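Local structure of phage tail sheath protein (Desulfitobacterium hafniense, 3HXL) at residues E46-A55 and L79-R89; T274-L283 and K343-D351. The protein probably serves as a subunit of the contractile tail sheath of a myovirus-type phage or prophage. One frame throughout, in Å; residues are numbered along the deposited sequence.

Contact 1 (E46-A55 and L79-R89)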
ATOM      1  N   GLU A  46      -5.775   9.987 -12.479  1.00 22.60           N
ATOM      2  CA  GLU A  46      -6.392   8.929 -13.268  1.00 19.32           C
ATOM      3  C   GLU A  46      -7.185   7.987 -12.364  1.00 23.16           C
ATOM      4  O   GLU A  46      -6.643   7.415 -11.418  1.00 23.71           O
ATOM      5  CB  GLU A  46      -5.318   8.150 -14.028  1.00 26.84           C
ATOM      6  CG  GLU A  46      -5.849   6.961 -14.816  1.00 25.43           C
ATOM      7  CD  GLU A  46      -4.818   6.394 -15.766  1.00 30.07           C
ATOM      8  OE1 GLU A  46      -3.634   6.296 -15.377  1.00 36.42           O
ATOM      9  OE2 GLU A  46      -5.188   6.039 -16.904  1.00 37.84           O
ATOM     10  N   PRO A  47      -8.488   7.819 -12.645  1.00 22.57           N
ATOM     11  CA  PRO A  47      -9.355   6.942 -11.849  1.00 19.87           C
ATOM     12  C   PRO A  47      -9.366   5.475 -12.286  1.00 19.56           C
ATOM     13  O   PRO A  47      -9.098   5.160 -13.445  1.00 19.63           O
ATOM     14  CB  PRO A  47     -10.720   7.592 -12.016  1.00 25.91           C
ATOM     15  CG  PRO A  47     -10.683   8.002 -13.463  1.00 26.50           C
ATOM     16  CD  PRO A  47      -9.283   8.608 -13.607  1.00 20.28           C
ATOM     17  N   GLY A  48      -9.670   4.589 -11.337  1.00 24.01           N
ATOM     18  CA  GLY A  48      -9.763   3.160 -11.604  1.00 20.69           C
ATOM     19  C   GLY A  48      -8.587   2.498 -12.287  1.00 23.44           C
ATOM     20  O   GLY A  48      -8.752   1.550 -13.056  1.00 25.57           O
ATOM     21  N   LYS A  49      -7.392   2.992 -11.998  1.00 19.89           N
ATOM     22  CA  LYS A  49      -6.180   2.455 -12.589  1.00 22.32           C
ATOM     23  C   LYS A  49      -5.094   2.559 -11.530  1.00 24.01           C
ATOM     24  O   LYS A  49      -4.830   3.643 -11.020  1.00 22.88           O
ATOM     25  CB  LYS A  49      -5.787   3.291 -13.804  1.00 27.83           C
ATOM     26  CG  LYS A  49      -4.788   2.608 -14.701  1.00 35.73           C
ATOM     27  CD  LYS A  49      -5.464   1.490 -15.474  1.00 44.35           C
ATOM     28  CE  LYS A  49      -6.483   2.068 -16.448  1.00 41.01           C
ATOM     29  NZ  LYS A  49      -7.199   1.008 -17.213  1.00 44.26           N
HETATM   30  N   MSE A  50      -4.469   1.434 -11.202  1.00 23.84           N
HETATM   31  CA  MSE A  50      -3.436   1.422 -10.183  1.00 21.78           C
HETATM   32  C   MSE A  50      -2.271   2.348 -10.514  1.00 24.02           C
HETATM   33  O   MSE A  50      -1.674   2.269 -11.592  1.00 17.26           O
HETATM   34  CB  MSE A  50      -2.922   0.002  -9.967  1.00 24.60           C
HETATM   35  CG  MSE A  50      -2.311  -0.214  -8.581  1.00 23.84           C
HETATM   36 SE   MSE A  50      -3.587  -0.090  -7.117  1.00 32.40          SE
HETATM   37  CE  MSE A  50      -4.450  -1.786  -7.315  1.00 14.90           C
ATOM     38  N   ILE A  51      -1.967   3.226  -9.565  1.00 19.50           N
ATOM     39  CA  ILE A  51      -0.881   4.188  -9.690  1.00 22.79           C
ATOM     40  C   ILE A  51       0.235   3.736  -8.764  1.00 21.19           C
ATOM     41  O   ILE A  51       0.003   3.444  -7.590  1.00 19.89           O
ATOM     42  CB  ILE A  51      -1.350   5.589  -9.267  1.00 25.87           C
ATOM     43  CG1 ILE A  51      -2.498   6.033 -10.177  1.00 23.65           C
ATOM     44  CG2 ILE A  51      -0.193   6.586  -9.334  1.00 20.62           C
ATOM     45  CD1 ILE A  51      -3.143   7.336  -9.758  1.00 20.16           C
ATOM     46  N   THR A  52       1.447   3.673  -9.294  1.00 18.18           N
ATOM     47  CA  THR A  52       2.585   3.240  -8.507  1.00 20.69           C
ATOM     48  C   THR A  52       3.432   4.448  -8.140  1.00 20.36           C
ATOM     49  O   THR A  52       3.832   5.222  -9.006  1.00 16.57           O
ATOM     50  CB  THR A  52       3.433   2.222  -9.286  1.00 18.76           C
ATOM     51  OG1 THR A  52       2.641   1.063  -9.563  1.00 20.86           O
ATOM     52  CG2 THR A  52       4.652   1.811  -8.474  1.00 18.54           C
ATOM     53  N   ILE A  53       3.676   4.617  -6.846  1.00 20.73           N
ATOM     54  CA  ILE A  53       4.471   5.732  -6.360  1.00 19.77           C
ATOM     55  C   ILE A  53       5.572   5.209  -5.454  1.00 20.99           C
ATOM     56  O   ILE A  53       5.304   4.517  -4.471  1.00 21.36           O
ATOM     57  CB  ILE A  53       3.606   6.725  -5.564  1.00 18.36           C
ATOM     58  CG1 ILE A  53       2.464   7.227  -6.447  1.00 20.85           C
ATOM     59  CG2 ILE A  53       4.470   7.886  -5.064  1.00 22.85           C
ATOM     60  CD1 ILE A  53       1.501   8.153  -5.755  1.00 23.71           C
ATOM     61  N   GLU A  54       6.814   5.522  -5.800  1.00 20.45           N
ATOM     62  CA  GLU A  54       7.947   5.095  -4.989  1.00 23.44           C
ATOM     63  C   GLU A  54       8.199   6.211  -3.983  1.00 18.69           C
ATOM     64  O   GLU A  54       7.978   7.384  -4.280  1.00 21.87           O
ATOM     65  CB  GLU A  54       9.195   4.891  -5.859  1.00 24.26           C
ATOM     66  CG  GLU A  54       9.033   3.953  -7.055  1.00 26.68           C
ATOM     67  CD  GLU A  54       8.527   2.569  -6.682  1.00 44.13           C
ATOM     68  OE1 GLU A  54       9.040   1.978  -5.705  1.00 41.62           O
ATOM     69  OE2 GLU A  54       7.619   2.061  -7.378  1.00 47.02           O
ATOM     70  N   ALA A  55       8.648   5.854  -2.786  1.00 24.15           N
ATOM     71  CA  ALA A  55       8.922   6.862  -1.773  1.00 18.33           C
ATOM     72  C   ALA A  55       9.889   7.879  -2.373  1.00 19.20           C
ATOM     73  O   ALA A  55      10.838   7.505  -3.062  1.00 24.76           O
ATOM     74  CB  ALA A  55       9.534   6.214  -0.532  1.00 20.10           C
ATOM     75  N   LEU A  79       3.731   6.497   2.875  1.00 19.84           N
ATOM     76  CA  LEU A  79       5.102   6.416   2.403  1.00 19.14           C
ATOM     77  C   LEU A  79       6.156   6.803   3.436  1.00 17.11           C
ATOM     78  O   LEU A  79       7.333   6.923   3.100  1.00 16.83           O
ATOM     79  CB  LEU A  79       5.255   7.232   1.115  1.00 18.13           C
ATOM     80  CG  LEU A  79       4.599   6.497  -0.074  1.00 14.66           C
ATOM     81  CD1 LEU A  79       4.500   7.406  -1.286  1.00 19.38           C
ATOM     82  CD2 LEU A  79       5.402   5.243  -0.402  1.00 16.87           C
ATOM     83  N   LYS A  80       5.745   6.992   4.689  1.00 17.52           N
ATOM     84  CA  LYS A  80       6.716   7.311   5.732  1.00 16.51           C
ATOM     85  C   LYS A  80       7.544   6.058   6.008  1.00 21.92           C
ATOM     86  O   LYS A  80       8.745   6.143   6.260  1.00 16.71           O
ATOM     87  CB  LYS A  80       6.017   7.790   7.017  1.00 15.82           C
ATOM     88  CG  LYS A  80       5.705   9.282   7.010  1.00 17.48           C
ATOM     89  CD  LYS A  80       4.943   9.746   8.243  1.00 16.03           C
ATOM     90  CE  LYS A  80       4.823  11.271   8.249  1.00 19.78           C
ATOM     91  NZ  LYS A  80       4.025  11.784   9.406  1.00 21.20           N
ATOM     92  N   ARG A  81       6.913   4.887   5.930  1.00 14.16           N
ATOM     93  CA  ARG A  81       7.626   3.637   6.184  1.00 14.07           C
ATOM     94  C   ARG A  81       7.660   2.668   5.001  1.00 14.54           C
ATOM     95  O   ARG A  81       8.523   1.796   4.941  1.00 13.93           O
ATOM     96  CB  ARG A  81       7.020   2.920   7.398  1.00 17.22           C
ATOM     97  CG  ARG A  81       7.089   3.695   8.716  1.00 19.89           C
ATOM     98  CD  ARG A  81       8.510   3.736   9.271  1.00 19.06           C
ATOM     99  NE  ARG A  81       8.572   4.226  10.652  1.00 24.03           N
ATOM    100  CZ  ARG A  81       8.780   3.452  11.713  1.00 20.46           C
ATOM    101  NH1 ARG A  81       8.947   2.146  11.564  1.00 19.58           N
ATOM    102  NH2 ARG A  81       8.841   3.984  12.923  1.00 19.78           N
ATOM    103  N   ALA A  82       6.724   2.813   4.067  1.00 18.61           N
ATOM    104  CA  ALA A  82       6.674   1.926   2.904  1.00 17.18           C
ATOM    105  C   ALA A  82       7.595   2.436   1.805  1.00 18.15           C
ATOM    106  O   ALA A  82       7.881   3.628   1.727  1.00 17.92           O
ATOM    107  CB  ALA A  82       5.245   1.831   2.385  1.00 18.60           C
ATOM    108  N   LYS A  83       8.060   1.530   0.956  1.00 16.21           N
ATOM    109  CA  LYS A  83       8.940   1.915  -0.131  1.00 17.63           C
ATOM    110  C   LYS A  83       8.142   2.130  -1.410  1.00 20.94           C
ATOM    111  O   LYS A  83       8.533   2.913  -2.272  1.00 16.66           O
ATOM    112  CB  LYS A  83      10.006   0.840  -0.332  1.00 19.33           C
ATOM    113  CG  LYS A  83      10.795   0.545   0.937  1.00 29.62           C
ATOM    114  CD  LYS A  83      11.487   1.798   1.461  1.00 38.34           C
ATOM    115  CE  LYS A  83      12.154   1.557   2.808  1.00 40.15           C
ATOM    116  NZ  LYS A  83      11.169   1.216   3.866  1.00 46.11           N
ATOM    117  N   THR A  84       7.015   1.437  -1.529  1.00 18.06           N
ATOM    118  CA  THR A  84       6.175   1.573  -2.707  1.00 19.19           C
ATOM    119  C   THR A  84       4.694   1.587  -2.338  1.00 20.70           C
ATOM    120  O   THR A  84       4.239   0.802  -1.503  1.00 17.73           O
ATOM    121  CB  THR A  84       6.418   0.420  -3.705  1.00 24.55           C
ATOM    122  OG1 THR A  84       7.807   0.368  -4.047  1.00 25.87           O
ATOM    123  CG2 THR A  84       5.604   0.633  -4.968  1.00 22.65           C
ATOM    124  N   LEU A  85       3.953   2.496  -2.962  1.00 16.06           N
ATOM    125  CA  LEU A  85       2.525   2.608  -2.728  1.00 16.61           C
ATOM    126  C   LEU A  85       1.763   2.326  -4.010  1.00 19.47           C
ATOM    127  O   LEU A  85       2.062   2.896  -5.061  1.00 16.44           O
ATOM    128  CB  LEU A  85       2.157   4.014  -2.240  1.00 17.41           C
ATOM    129  CG  LEU A  85       0.653   4.343  -2.207  1.00 12.27           C
ATOM    130  CD1 LEU A  85      -0.029   3.472  -1.161  1.00 13.32           C
ATOM    131  CD2 LEU A  85       0.436   5.820  -1.881  1.00 15.18           C
ATOM    132  N   LEU A  86       0.791   1.426  -3.922  1.00 18.72           N
ATOM    133  CA  LEU A  86      -0.055   1.117  -5.058  1.00 16.36           C
ATOM    134  C   LEU A  86      -1.345   1.857  -4.708  1.00 19.26           C
ATOM    135  O   LEU A  86      -2.113   1.432  -3.838  1.00 18.22           O
ATOM    136  CB  LEU A  86      -0.279  -0.397  -5.174  1.00 13.56           C
ATOM    137  CG  LEU A  86       0.996  -1.224  -5.363  1.00 17.41           C
ATOM    138  CD1 LEU A  86       0.632  -2.702  -5.488  1.00 16.42           C
ATOM    139  CD2 LEU A  86       1.762  -0.761  -6.596  1.00 15.25           C
ATOM    140  N   LEU A  87      -1.543   2.990  -5.374  1.00 16.44           N
ATOM    141  CA  LEU A  87      -2.689   3.861  -5.155  1.00 15.35           C
ATOM    142  C   LEU A  87      -3.788   3.672  -6.184  1.00 15.35           C
ATOM    143  O   LEU A  87      -3.522   3.572  -7.381  1.00 19.56           O
ATOM    144  CB  LEU A  87      -2.224   5.321  -5.177  1.00 14.64           C
ATOM    145  CG  LEU A  87      -3.281   6.426  -5.077  1.00 15.74           C
ATOM    146  CD1 LEU A  87      -3.970   6.379  -3.721  1.00 12.77           C
ATOM    147  CD2 LEU A  87      -2.598   7.778  -5.285  1.00 20.11           C
ATOM    148  N   TYR A  88      -5.026   3.646  -5.710  1.00 16.34           N
ATOM    149  CA  TYR A  88      -6.168   3.467  -6.596  1.00 16.85           C
ATOM    150  C   TYR A  88      -7.193   4.563  -6.320  1.00 11.63           C
ATOM    151  O   TYR A  88      -7.709   4.663  -5.211  1.00 15.02           O
ATOM    152  CB  TYR A  88      -6.787   2.097  -6.339  1.00 18.23           C
ATOM    153  CG  TYR A  88      -7.835   1.673  -7.339  1.00 17.74           C
ATOM    154  CD1 TYR A  88      -7.480   1.016  -8.516  1.00 21.50           C
ATOM    155  CD2 TYR A  88      -9.188   1.895  -7.089  1.00 19.56           C
ATOM    156  CE1 TYR A  88      -8.450   0.578  -9.419  1.00 23.55           C
ATOM    157  CE2 TYR A  88     -10.167   1.468  -7.983  1.00 21.82           C
ATOM    158  CZ  TYR A  88      -9.791   0.808  -9.140  1.00 20.90           C
ATOM    159  OH  TYR A  88     -10.754   0.359 -10.010  1.00 25.23           O
ATOM    160  N   ARG A  89      -7.474   5.401  -7.314  1.00 15.35           N
ATOM    161  CA  ARG A  89      -8.462   6.453  -7.123  1.00 14.61           C
ATOM    162  C   ARG A  89      -9.842   5.865  -7.420  1.00 14.83           C
ATOM    163  O   ARG A  89     -10.126   5.455  -8.541  1.00 20.23           O
ATOM    164  CB  ARG A  89      -8.201   7.644  -8.043  1.00 14.36           C
ATOM    165  CG  ARG A  89      -9.174   8.779  -7.781  1.00 18.36           C
ATOM    166  CD  ARG A  89      -9.118   9.876  -8.834  1.00 20.51           C
ATOM    167  NE  ARG A  89     -10.098  10.909  -8.533  1.00 16.66           N
ATOM    168  CZ  ARG A  89     -10.341  11.968  -9.298  1.00 22.54           C
ATOM    169  NH1 ARG A  89      -9.670  12.148 -10.430  1.00 21.05           N
ATOM    170  NH2 ARG A  89     -11.259  12.849  -8.921  1.00 15.18           N
TER
HETATM  171  O   HOH W   1      -6.450   5.162 -10.086  1.00 16.11           O
HETATM  172  O   HOH W   2     -10.283  -1.398 -12.086  1.00 32.62           O
HETATM  173  O   HOH W   3      10.777   2.320  -3.833  1.00 37.16           O
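I51 and I53 pair with L87 and L85 through four backbone hydrogen bonds, the shortest of them I51 N to L87 O and L87 N to I51 O, both 2.7 Å, as strands 51-54 and 84-89 run antiparallel. On one face of the pair I53 bridges two partners: its CG2 meets L79 CD1 at 3.8 Å, the two side chains crossing at about a right angle, while CD1 reaches L87 CD2, alongside which it lies. With CG1 beside the backbone N (chi1 -58°), I53 sends CG2 beside its carbonyl carbon and so serves both. The other face carries T52, E54, T84 and L86. Here T84 OG1 donates to E54 OE1 over 2.6 Å, meeting the syn side of the carboxylate but 27° out of its plane; a water bonded to the same oxygen and to K83 O adds a second grip. Where strand 51-54 begins, M50, a selenomethionine bent at chi2 and chi3, lays SE 3.8 Å from L86 CB and also against Y88 CB. G48 lies against the Y88 ring, its CA 3.4 Å from Y88 CZ, and G48 N donates to R89 O at 3.0 Å. A second water links E46 O to R89 N. Farther out, strand 35-40 bonds to the other edge of 84-89, L63 covers I51, I53 and L87, Y191 meets both M50 and Y88, and G45 O takes R89 NH1. Backbone bonds thus hold an edge strand on the sheet, with isoleucines and leucines on one face and, on the other, a hydroxyl-carboxylate bond between T84 and E54 at the end near A55.

Contact 2 (T274-L283 and K343-D351)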
ATOM      1  N   THR A 274       3.839  -1.527   8.577  1.00 11.55           N
ATOM      2  CA  THR A 274       3.747  -2.978   8.603  1.00 11.24           C
ATOM      3  C   THR A 274       4.419  -3.545   7.353  1.00 11.39           C
ATOM      4  O   THR A 274       5.189  -4.500   7.424  1.00 16.20           O
ATOM      5  CB  THR A 274       2.260  -3.415   8.643  1.00 14.15           C
ATOM      6  OG1 THR A 274       1.678  -2.984   9.879  1.00 16.97           O
ATOM      7  CG2 THR A 274       2.128  -4.926   8.524  1.00 12.40           C
ATOM      8  N   ALA A 275       4.114  -2.944   6.211  1.00 14.30           N
ATOM      9  CA  ALA A 275       4.684  -3.377   4.944  1.00 13.36           C
ATOM     10  C   ALA A 275       6.204  -3.163   4.939  1.00 13.21           C
ATOM     11  O   ALA A 275       6.955  -4.013   4.461  1.00 15.17           O
ATOM     12  CB  ALA A 275       4.042  -2.601   3.802  1.00 15.02           C
ATOM     13  N   GLY A 276       6.639  -2.024   5.469  1.00 12.75           N
ATOM     14  CA  GLY A 276       8.059  -1.706   5.516  1.00 15.56           C
ATOM     15  C   GLY A 276       8.857  -2.460   6.563  1.00 16.14           C
ATOM     16  O   GLY A 276      10.083  -2.568   6.462  1.00 16.28           O
ATOM     17  N   ALA A 277       8.173  -2.981   7.575  1.00 16.49           N
ATOM     18  CA  ALA A 277       8.837  -3.728   8.640  1.00 16.40           C
ATOM     19  C   ALA A 277       9.451  -5.016   8.091  1.00 22.50           C
ATOM     20  O   ALA A 277       8.840  -5.703   7.270  1.00 14.41           O
ATOM     21  CB  ALA A 277       7.831  -4.054   9.754  1.00 18.21           C
ATOM     22  N   ARG A 278      10.666  -5.331   8.545  1.00 18.49           N
ATOM     23  CA  ARG A 278      11.373  -6.539   8.115  1.00 21.43           C
ATOM     24  C   ARG A 278      10.857  -7.726   8.914  1.00 16.18           C
ATOM     25  O   ARG A 278      10.222  -7.548   9.957  1.00 14.14           O
ATOM     26  CB  ARG A 278      12.882  -6.401   8.362  1.00 22.76           C
ATOM     27  CG  ARG A 278      13.518  -5.132   7.825  1.00 31.26           C
ATOM     28  CD  ARG A 278      15.018  -5.113   8.118  1.00 40.79           C
ATOM     29  NE  ARG A 278      15.585  -3.768   8.040  1.00 50.96           N
ATOM     30  CZ  ARG A 278      15.580  -3.011   6.947  1.00 57.09           C
ATOM     31  NH1 ARG A 278      15.038  -3.463   5.824  1.00 62.55           N
ATOM     32  NH2 ARG A 278      16.108  -1.795   6.981  1.00 61.04           N
ATOM     33  N   VAL A 279      11.144  -8.939   8.447  1.00 14.65           N
ATOM     34  CA  VAL A 279      10.684 -10.137   9.144  1.00 14.68           C
ATOM     35  C   VAL A 279      11.268 -10.297  10.541  1.00 22.09           C
ATOM     36  O   VAL A 279      10.804 -11.127  11.320  1.00 18.92           O
ATOM     37  CB  VAL A 279      10.983 -11.417   8.323  1.00 17.99           C
ATOM     38  CG1 VAL A 279      10.190 -11.386   7.033  1.00 21.16           C
ATOM     39  CG2 VAL A 279      12.477 -11.531   8.036  1.00 20.13           C
ATOM     40  N   ASN A 280      12.284  -9.505  10.862  1.00 19.10           N
ATOM     41  CA  ASN A 280      12.894  -9.577  12.187  1.00 17.93           C
ATOM     42  C   ASN A 280      12.566  -8.331  13.008  1.00 17.82           C
ATOM     43  O   ASN A 280      13.117  -8.138  14.090  1.00 21.98           O
ATOM     44  CB  ASN A 280      14.418  -9.730  12.070  1.00 20.90           C
ATOM     45  CG  ASN A 280      15.067  -8.596  11.289  1.00 27.45           C
ATOM     46  OD1 ASN A 280      14.405  -7.640  10.891  1.00 29.26           O
ATOM     47  ND2 ASN A 280      16.374  -8.701  11.071  1.00 31.31           N
ATOM     48  N   GLU A 281      11.667  -7.490  12.495  1.00 14.65           N
ATOM     49  CA  GLU A 281      11.299  -6.257  13.192  1.00 18.06           C
ATOM     50  C   GLU A 281       9.858  -6.210  13.689  1.00 22.74           C
ATOM     51  O   GLU A 281       8.936  -6.679  13.020  1.00 19.25           O
ATOM     52  CB  GLU A 281      11.534  -5.033  12.295  1.00 16.31           C
ATOM     53  CG  GLU A 281      12.956  -4.876  11.760  1.00 26.77           C
ATOM     54  CD  GLU A 281      13.117  -3.635  10.890  1.00 44.35           C
ATOM     55  OE1 GLU A 281      12.118  -3.216  10.251  1.00 28.58           O
ATOM     56  OE2 GLU A 281      14.250  -3.086  10.831  1.00 40.91           O
ATOM     57  N   SER A 282       9.678  -5.629  14.871  1.00 15.41           N
ATOM     58  CA  SER A 282       8.359  -5.479  15.479  1.00 16.61           C
ATOM     59  C   SER A 282       8.095  -3.988  15.664  1.00 20.02           C
ATOM     60  O   SER A 282       9.011  -3.227  15.985  1.00 15.84           O
ATOM     61  CB  SER A 282       8.315  -6.185  16.838  1.00 15.57           C
ATOM     62  OG  SER A 282       7.189  -5.764  17.586  1.00 17.03           O
ATOM     63  N   LEU A 283       6.854  -3.563  15.459  1.00 12.05           N
ATOM     64  CA  LEU A 283       6.520  -2.150  15.613  1.00 11.32           C
ATOM     65  C   LEU A 283       6.304  -1.745  17.071  1.00 15.09           C
ATOM     66  O   LEU A 283       6.188  -0.564  17.375  1.00 17.72           O
ATOM     67  CB  LEU A 283       5.258  -1.805  14.807  1.00 12.00           C
ATOM     68  CG  LEU A 283       5.330  -1.968  13.286  1.00 16.12           C
ATOM     69  CD1 LEU A 283       4.028  -1.462  12.658  1.00 16.71           C
ATOM     70  CD2 LEU A 283       6.514  -1.175  12.739  1.00 15.61           C
ATOM     71  N   LYS A 343       0.903 -11.650  16.968  1.00 16.80           N
ATOM     72  CA  LYS A 343       2.032 -10.734  16.815  1.00 13.13           C
ATOM     73  C   LYS A 343       2.358 -10.548  15.339  1.00 10.81           C
ATOM     74  O   LYS A 343       2.619 -11.513  14.622  1.00 12.94           O
ATOM     75  CB  LYS A 343       3.250 -11.278  17.568  1.00 22.65           C
ATOM     76  CG  LYS A 343       2.996 -11.465  19.069  1.00 20.27           C
ATOM     77  CD  LYS A 343       4.189 -12.076  19.804  1.00 33.65           C
ATOM     78  CE  LYS A 343       3.869 -12.288  21.288  1.00 41.95           C
ATOM     79  NZ  LYS A 343       4.991 -12.928  22.038  1.00 49.56           N
ATOM     80  N   ASN A 344       2.358  -9.302  14.887  1.00 10.77           N
ATOM     81  CA  ASN A 344       2.613  -9.042  13.476  1.00 11.75           C
ATOM     82  C   ASN A 344       3.992  -9.456  12.979  1.00 17.28           C
ATOM     83  O   ASN A 344       4.147  -9.812  11.808  1.00 11.30           O
ATOM     84  CB  ASN A 344       2.302  -7.583  13.158  1.00 11.90           C
ATOM     85  CG  ASN A 344       0.814  -7.314  13.208  1.00 12.20           C
ATOM     86  OD1 ASN A 344       0.029  -8.111  12.684  1.00 16.38           O
ATOM     87  ND2 ASN A 344       0.407  -6.206  13.840  1.00 11.97           N
ATOM     88  N   ARG A 345       4.991  -9.436  13.858  1.00 15.11           N
ATOM     89  CA  ARG A 345       6.321  -9.870  13.439  1.00 17.43           C
ATOM     90  C   ARG A 345       6.280 -11.376  13.174  1.00 16.13           C
ATOM     91  O   ARG A 345       6.943 -11.869  12.267  1.00 15.00           O
ATOM     92  CB  ARG A 345       7.379  -9.568  14.510  1.00 14.03           C
ATOM     93  CG  ARG A 345       8.709 -10.262  14.207  1.00 19.66           C
ATOM     94  CD  ARG A 345       9.869  -9.677  14.995  1.00 24.38           C
ATOM     95  NE  ARG A 345       9.597  -9.619  16.421  1.00 28.97           N
ATOM     96  CZ  ARG A 345      10.458  -9.163  17.326  1.00 43.77           C
ATOM     97  NH1 ARG A 345      11.658  -8.726  16.942  1.00 26.23           N
ATOM     98  NH2 ARG A 345      10.112  -9.135  18.610  1.00 22.92           N
ATOM     99  N   VAL A 346       5.506 -12.112  13.970  1.00 14.53           N
ATOM    100  CA  VAL A 346       5.395 -13.554  13.757  1.00 15.30           C
ATOM    101  C   VAL A 346       4.756 -13.766  12.386  1.00 15.23           C
ATOM    102  O   VAL A 346       5.203 -14.602  11.597  1.00 16.97           O
ATOM    103  CB  VAL A 346       4.540 -14.230  14.856  1.00 17.34           C
ATOM    104  CG1 VAL A 346       4.210 -15.680  14.470  1.00 15.20           C
ATOM    105  CG2 VAL A 346       5.306 -14.211  16.172  1.00 16.61           C
ATOM    106  N   ILE A 347       3.717 -12.993  12.098  1.00 16.43           N
ATOM    107  CA  ILE A 347       3.051 -13.099  10.807  1.00 16.17           C
ATOM    108  C   ILE A 347       4.022 -12.776   9.662  1.00 13.75           C
ATOM    109  O   ILE A 347       3.993 -13.428   8.616  1.00 13.48           O
ATOM    110  CB  ILE A 347       1.821 -12.158  10.734  1.00 16.20           C
ATOM    111  CG1 ILE A 347       0.776 -12.595  11.764  1.00 18.56           C
ATOM    112  CG2 ILE A 347       1.206 -12.192   9.334  1.00 15.51           C
ATOM    113  CD1 ILE A 347       0.370 -14.061  11.664  1.00 24.18           C
ATOM    114  N   ARG A 348       4.881 -11.775   9.849  1.00 15.37           N
ATOM    115  CA  ARG A 348       5.845 -11.434   8.805  1.00 15.45           C
ATOM    116  C   ARG A 348       6.809 -12.580   8.524  1.00 14.07           C
ATOM    117  O   ARG A 348       7.110 -12.871   7.364  1.00 15.69           O
ATOM    118  CB  ARG A 348       6.654 -10.178   9.169  1.00 17.35           C
ATOM    119  CG  ARG A 348       5.896  -8.855   8.996  1.00 14.68           C
ATOM    120  CD  ARG A 348       6.818  -7.630   9.196  1.00 15.21           C
ATOM    121  NE  ARG A 348       6.996  -7.221  10.593  1.00 13.37           N
ATOM    122  CZ  ARG A 348       6.065  -6.603  11.320  1.00 18.72           C
ATOM    123  NH1 ARG A 348       4.877  -6.327  10.791  1.00 14.03           N
ATOM    124  NH2 ARG A 348       6.330  -6.233  12.566  1.00 10.20           N
ATOM    125  N   VAL A 349       7.301 -13.239   9.566  1.00 16.70           N
ATOM    126  CA  VAL A 349       8.230 -14.335   9.322  1.00 15.28           C
ATOM    127  C   VAL A 349       7.534 -15.526   8.664  1.00 17.03           C
ATOM    128  O   VAL A 349       8.082 -16.142   7.743  1.00 16.93           O
ATOM    129  CB  VAL A 349       8.950 -14.781  10.612  1.00 24.48           C
ATOM    130  CG1 VAL A 349       7.955 -15.125  11.689  1.00 33.19           C
ATOM    131  CG2 VAL A 349       9.849 -15.975  10.304  1.00 29.65           C
ATOM    132  N   LEU A 350       6.319 -15.832   9.106  1.00 14.09           N
ATOM    133  CA  LEU A 350       5.573 -16.944   8.534  1.00 12.45           C
ATOM    134  C   LEU A 350       5.109 -16.636   7.111  1.00 19.07           C
ATOM    135  O   LEU A 350       5.160 -17.508   6.236  1.00 17.31           O
ATOM    136  CB  LEU A 350       4.380 -17.301   9.421  1.00 17.86           C
ATOM    137  CG  LEU A 350       4.728 -17.787  10.830  1.00 21.16           C
ATOM    138  CD1 LEU A 350       3.462 -18.280  11.512  1.00 18.01           C
ATOM    139  CD2 LEU A 350       5.756 -18.921  10.760  1.00 20.24           C
ATOM    140  N   ASP A 351       4.651 -15.407   6.867  1.00 16.35           N
ATOM    141  CA  ASP A 351       4.229 -15.036   5.517  1.00 18.24           C
ATOM    142  C   ASP A 351       5.463 -15.068   4.615  1.00 16.65           C
ATOM    143  O   ASP A 351       5.380 -15.404   3.429  1.00 17.69           O
ATOM    144  CB  ASP A 351       3.595 -13.636   5.493  1.00 13.62           C
ATOM    145  CG  ASP A 351       2.221 -13.598   6.149  1.00 19.70           C
ATOM    146  OD1 ASP A 351       1.730 -14.661   6.588  1.00 22.57           O
ATOM    147  OD2 ASP A 351       1.629 -12.496   6.227  1.00 20.42           O
TER
HETATM  148  O   HOH W   4       3.099  -4.600  11.949  1.00 15.31           O
HETATM  149  O   HOH W   5       5.066  -7.873  16.207  1.00 19.07           O
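R348 lays its guanidinium flat between two layers: A277 CB sits over the centre of one face, 3.4 Å above the plane, and R345 CA with N344 O lie toward the rim of the opposite face. In the plane, E281 O takes R348 NH2 over 2.7 Å, while a water joins NH1 to T274 OG1, which itself bonds to V270 O. R348 NE adds weak bonds to R278 O and E281 O, the latter at 3.2 Å, so that E281 O takes one firm and one weak bond from R348. The chain's bend at chi3 (-84°) turns the group out of line with its aliphatic stem and into this slot. One turn earlier R345 holds its own guanidinium against S282 CB, which covers the centre of one face at 3.6 Å; R345 NH1 donates to N280 O over 3.3 Å, in the guanidinium plane but 55° above the carbonyl plane of the acceptor. Beside the arginines V279 packs CG1 3.4 Å from R348 O and CB against V349 CA. The acceptors are placed by a type I beta turn, R278 to E281, which E281 fastens further by taking R278 N on OE1 and R278 NE in a salt bridge on OE2. D326 completes the site, bridging to R348 NH2 and bonding to L283 N and N344 ND2, and would probably stabilise the buried positive charge. Arginines of a helix's first turns thus read the carbonyls of a beta turn, joining the end of helix 263-276, in the subtilisin-like family region, to helix 344-364 of the C-terminal sheath region.

Both contacts are partly buried, but contact 1 lies nearer the middle of the chain, its centre about 7 Å from the chain's centre against about 15 Å for contact 2. Their own centres are about 21 Å apart, and they touch where R81 packs on L283. Contact 1 joins neighbouring strands within the Gp18 domain III N-terminal region, and its bonds are mostly backbone to backbone. Contact 2 links two family regions through arginine side chains reaching backbone carbonyls. G34 ties the two surroundings together, bonding through its backbone to K83 and T84 and also to A275, and D289 and E290 hold R81 and K80.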